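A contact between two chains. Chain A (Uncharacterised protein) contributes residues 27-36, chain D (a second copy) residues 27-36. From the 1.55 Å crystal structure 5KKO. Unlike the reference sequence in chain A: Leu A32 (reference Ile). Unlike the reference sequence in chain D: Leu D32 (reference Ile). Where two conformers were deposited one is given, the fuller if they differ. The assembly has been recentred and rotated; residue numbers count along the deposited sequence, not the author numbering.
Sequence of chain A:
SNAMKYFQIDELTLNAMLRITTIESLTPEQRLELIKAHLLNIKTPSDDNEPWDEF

Chain A, residues 27-36: TPEQRLELIK
Chain D, residues 27-36: TPEQRLELIK

Two copies of one helix pack side by side in the same general direction, through an apolar seam with no hydrogen bond across it among the modelled atoms. Residues 28-36 are helical in both chains, with phi/psi near -62/-41. The axes approach to 9.2 Å and cross at 38°. Like residues pair in register: CA to CA is 5.7 Å for Pro A28 and Pro D28, and 6.5 Å for Leu A32 and Leu D32.

Each helix starts at a Thr N-cap, Thr A27 (chi1 72°, p) and Thr D27 (chi1 67°, p). Gln A30 N donates to Thr A27 OG1 and Gln D30 N to Thr D27 OG1, both at 3.0 Å.

The prolines touch CB to CB at 3.7 Å (Pro A28, Pro D28). Leu A32 (chi1 t, chi2 p) is a knob among Pro D28, Arg D31, Leu D32 and Ile D35. Leu D32 (m, t) sits likewise among Pro A28, Arg A31, Leu A32 and Ile A35. Their rotamers differ, so the match is not exact. Leu A32 CD1 lies 3.9 Å from Leu D32 CD2. Ile A35 (m, m) and Ile D35 (m, t) meet CG2 to CG2 at 4.0 Å.

The arginines flank the leucines. Leu A32 CD2 lies over one guanidinium face, 3.6 Å from Arg D31 NH1. Leu D32 CD1 is 3.7 Å from Arg A31 NE.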

# COMPACT_ATOMS: atom_id res chain seq x y z
N THR A 27 23.84 -9.52 -6.35
CA THR A 27 24.25 -10.16 -7.60
C THR A 27 23.11 -10.05 -8.64
O THR A 27 21.94 -9.89 -8.30
CB THR A 27 24.61 -11.63 -7.38
OG1 THR A 27 23.38 -12.34 -7.15
CG2 THR A 27 25.59 -11.82 -6.22
N PRO A 28 23.43 -10.21 -9.93
CA PRO A 28 22.34 -10.23 -10.92
C PRO A 28 21.28 -11.29 -10.62
O PRO A 28 20.09 -10.97 -10.77
CB PRO A 28 23.06 -10.49 -12.25
CG PRO A 28 24.50 -10.02 -12.01
CD PRO A 28 24.79 -10.18 -10.52
N GLU A 29 21.65 -12.48 -10.19
CA GLU A 29 20.66 -13.47 -9.86
C GLU A 29 19.80 -13.03 -8.68
O GLU A 29 18.66 -13.26 -8.66
CB GLU A 29 21.28 -14.83 -9.61
CG GLU A 29 20.24 -15.88 -9.40
N GLN A 30 20.42 -12.44 -7.69
CA GLN A 30 19.66 -11.87 -6.57
C GLN A 30 18.72 -10.78 -7.02
O GLN A 30 17.58 -10.68 -6.52
CB GLN A 30 20.59 -11.33 -5.48
CG GLN A 30 21.41 -12.49 -4.77
CD GLN A 30 22.40 -11.97 -3.73
OE1 GLN A 30 22.84 -10.80 -3.84
NE2 GLN A 30 22.85 -12.79 -2.86
N ARG A 31 19.13 -9.91 -7.87
CA ARG A 31 18.22 -8.89 -8.38
C ARG A 31 17.03 -9.54 -9.10
O ARG A 31 15.88 -9.13 -8.89
CB ARG A 31 18.98 -7.94 -9.33
CG ARG A 31 20.20 -7.26 -8.66
CD ARG A 31 20.66 -6.06 -9.44
NE ARG A 31 21.29 -6.35 -10.72
CZ ARG A 31 22.60 -6.56 -10.89
NH1 ARG A 31 23.47 -6.60 -9.87
NH2 ARG A 31 23.04 -6.75 -12.12
N LEU A 32 17.30 -10.57 -9.89
CA LEU A 32 16.22 -11.26 -10.62
C LEU A 32 15.32 -12.00 -9.65
O LEU A 32 14.10 -11.95 -9.78
CB LEU A 32 16.85 -12.17 -11.66
CG LEU A 32 15.96 -12.70 -12.78
CD1 LEU A 32 15.29 -11.53 -13.53
CD2 LEU A 32 16.80 -13.51 -13.78
N GLU A 33 15.87 -12.55 -8.56
CA GLU A 33 15.00 -13.21 -7.59
C GLU A 33 14.10 -12.19 -6.92
O GLU A 33 12.92 -12.49 -6.68
CB GLU A 33 15.83 -13.95 -6.53
CG GLU A 33 16.49 -15.25 -7.11
CD GLU A 33 17.35 -16.01 -6.08
OE1 GLU A 33 17.39 -15.61 -4.89
OE2 GLU A 33 17.98 -17.03 -6.49
N LEU A 34 14.64 -11.04 -6.51
CA LEU A 34 13.81 -10.04 -5.86
C LEU A 34 12.77 -9.45 -6.82
O LEU A 34 11.61 -9.21 -6.41
CB LEU A 34 14.71 -8.92 -5.27
CG LEU A 34 13.97 -7.86 -4.48
CD1 LEU A 34 13.16 -8.55 -3.28
CD2 LEU A 34 15.14 -7.00 -3.83
N ILE A 35 13.14 -9.27 -8.09
CA ILE A 35 12.13 -8.85 -9.08
C ILE A 35 11.04 -9.91 -9.22
O ILE A 35 9.84 -9.59 -9.25
CB ILE A 35 12.81 -8.57 -10.44
CG1 ILE A 35 13.60 -7.28 -10.39
CG2 ILE A 35 11.70 -8.48 -11.52
CD1 ILE A 35 12.79 -5.95 -10.07
N LYS A 36 11.43 -11.18 -9.29
CA LYS A 36 10.43 -12.25 -9.40
C LYS A 36 9.50 -12.23 -8.19
O LYS A 36 8.28 -12.42 -8.33
CB LYS A 36 11.15 -13.60 -9.50
CG LYS A 36 11.57 -13.94 -10.90
CD LYS A 36 12.97 -14.47 -11.00
CE LYS A 36 13.14 -15.84 -10.44
NZ LYS A 36 14.57 -15.92 -10.00
N THR D 27 21.06 -13.92 -20.39
CA THR D 27 21.76 -13.71 -19.13
C THR D 27 20.83 -13.05 -18.10
O THR D 27 19.79 -12.49 -18.47
CB THR D 27 23.02 -12.84 -19.30
OG1 THR D 27 22.56 -11.50 -19.66
CG2 THR D 27 23.92 -13.39 -20.40
N PRO D 28 21.19 -13.09 -16.82
CA PRO D 28 20.38 -12.38 -15.81
C PRO D 28 20.29 -10.90 -16.12
O PRO D 28 19.21 -10.32 -16.01
CB PRO D 28 21.10 -12.70 -14.47
CG PRO D 28 21.70 -14.05 -14.76
CD PRO D 28 22.22 -13.94 -16.18
N GLU D 29 21.39 -10.29 -16.54
CA GLU D 29 21.35 -8.87 -16.89
C GLU D 29 20.43 -8.57 -18.09
O GLU D 29 19.75 -7.54 -18.08
CB GLU D 29 22.77 -8.36 -17.20
CG GLU D 29 23.73 -8.46 -16.02
CD GLU D 29 24.58 -9.72 -15.95
OE1 GLU D 29 24.09 -10.82 -16.43
OE2 GLU D 29 25.72 -9.59 -15.38
N GLN D 30 20.43 -9.43 -19.11
CA GLN D 30 19.50 -9.22 -20.24
C GLN D 30 18.06 -9.32 -19.78
O GLN D 30 17.22 -8.52 -20.19
CB GLN D 30 19.80 -10.26 -21.34
CG GLN D 30 21.16 -9.99 -22.00
CD GLN D 30 21.69 -11.06 -22.90
OE1 GLN D 30 21.35 -12.27 -22.71
NE2 GLN D 30 22.52 -10.71 -23.81
N ARG D 31 17.74 -10.34 -18.98
CA ARG D 31 16.39 -10.46 -18.43
C ARG D 31 16.03 -9.22 -17.61
O ARG D 31 14.93 -8.67 -17.75
CB ARG D 31 16.27 -11.71 -17.59
CG ARG D 31 16.25 -12.98 -18.47
CD ARG D 31 16.22 -14.16 -17.52
NE ARG D 31 17.58 -14.70 -17.37
CZ ARG D 31 17.88 -15.77 -16.66
NH1 ARG D 31 16.92 -16.37 -15.90
NH2 ARG D 31 19.14 -16.23 -16.69
N LEU D 32 16.96 -8.76 -16.78
CA LEU D 32 16.67 -7.57 -15.95
C LEU D 32 16.42 -6.34 -16.80
O LEU D 32 15.53 -5.52 -16.49
CB LEU D 32 17.87 -7.36 -14.99
CG LEU D 32 17.88 -8.35 -13.82
CD1 LEU D 32 19.23 -8.28 -13.11
CD2 LEU D 32 16.74 -8.02 -12.79
N GLU D 33 17.20 -6.19 -17.88
CA GLU D 33 17.06 -5.03 -18.75
C GLU D 33 15.74 -5.08 -19.52
O GLU D 33 15.07 -4.04 -19.72
CB GLU D 33 18.27 -4.91 -19.71
CG GLU D 33 18.29 -3.49 -20.24
CD GLU D 33 19.51 -3.11 -21.05
OE1 GLU D 33 20.40 -3.96 -21.26
OE2 GLU D 33 19.56 -1.93 -21.41
N LEU D 34 15.33 -6.28 -19.96
CA LEU D 34 14.03 -6.42 -20.61
C LEU D 34 12.90 -6.11 -19.62
O LEU D 34 11.93 -5.43 -19.99
CB LEU D 34 13.83 -7.84 -21.17
CG LEU D 34 14.64 -8.11 -22.45
CD1 LEU D 34 14.79 -9.64 -22.66
CD2 LEU D 34 13.99 -7.48 -23.69
N ILE D 35 13.04 -6.57 -18.35
CA ILE D 35 11.98 -6.27 -17.40
C ILE D 35 11.96 -4.78 -17.12
O ILE D 35 10.88 -4.18 -17.01
CB ILE D 35 12.19 -7.12 -16.14
CG1 ILE D 35 11.76 -8.56 -16.50
CG2 ILE D 35 11.25 -6.60 -14.98
CD1 ILE D 35 12.26 -9.73 -15.56
N LYS D 36 13.13 -4.16 -16.97
CA LYS D 36 13.21 -2.72 -16.74
C LYS D 36 12.52 -1.94 -17.85
O LYS D 36 11.77 -0.98 -17.56
CB LYS D 36 14.68 -2.30 -16.58
CG LYS D 36 14.83 -0.83 -16.34
CD LYS D 36 16.26 -0.48 -15.98
CE LYS D 36 16.35 0.97 -15.64
NZ LYS D 36 17.77 1.39 -15.31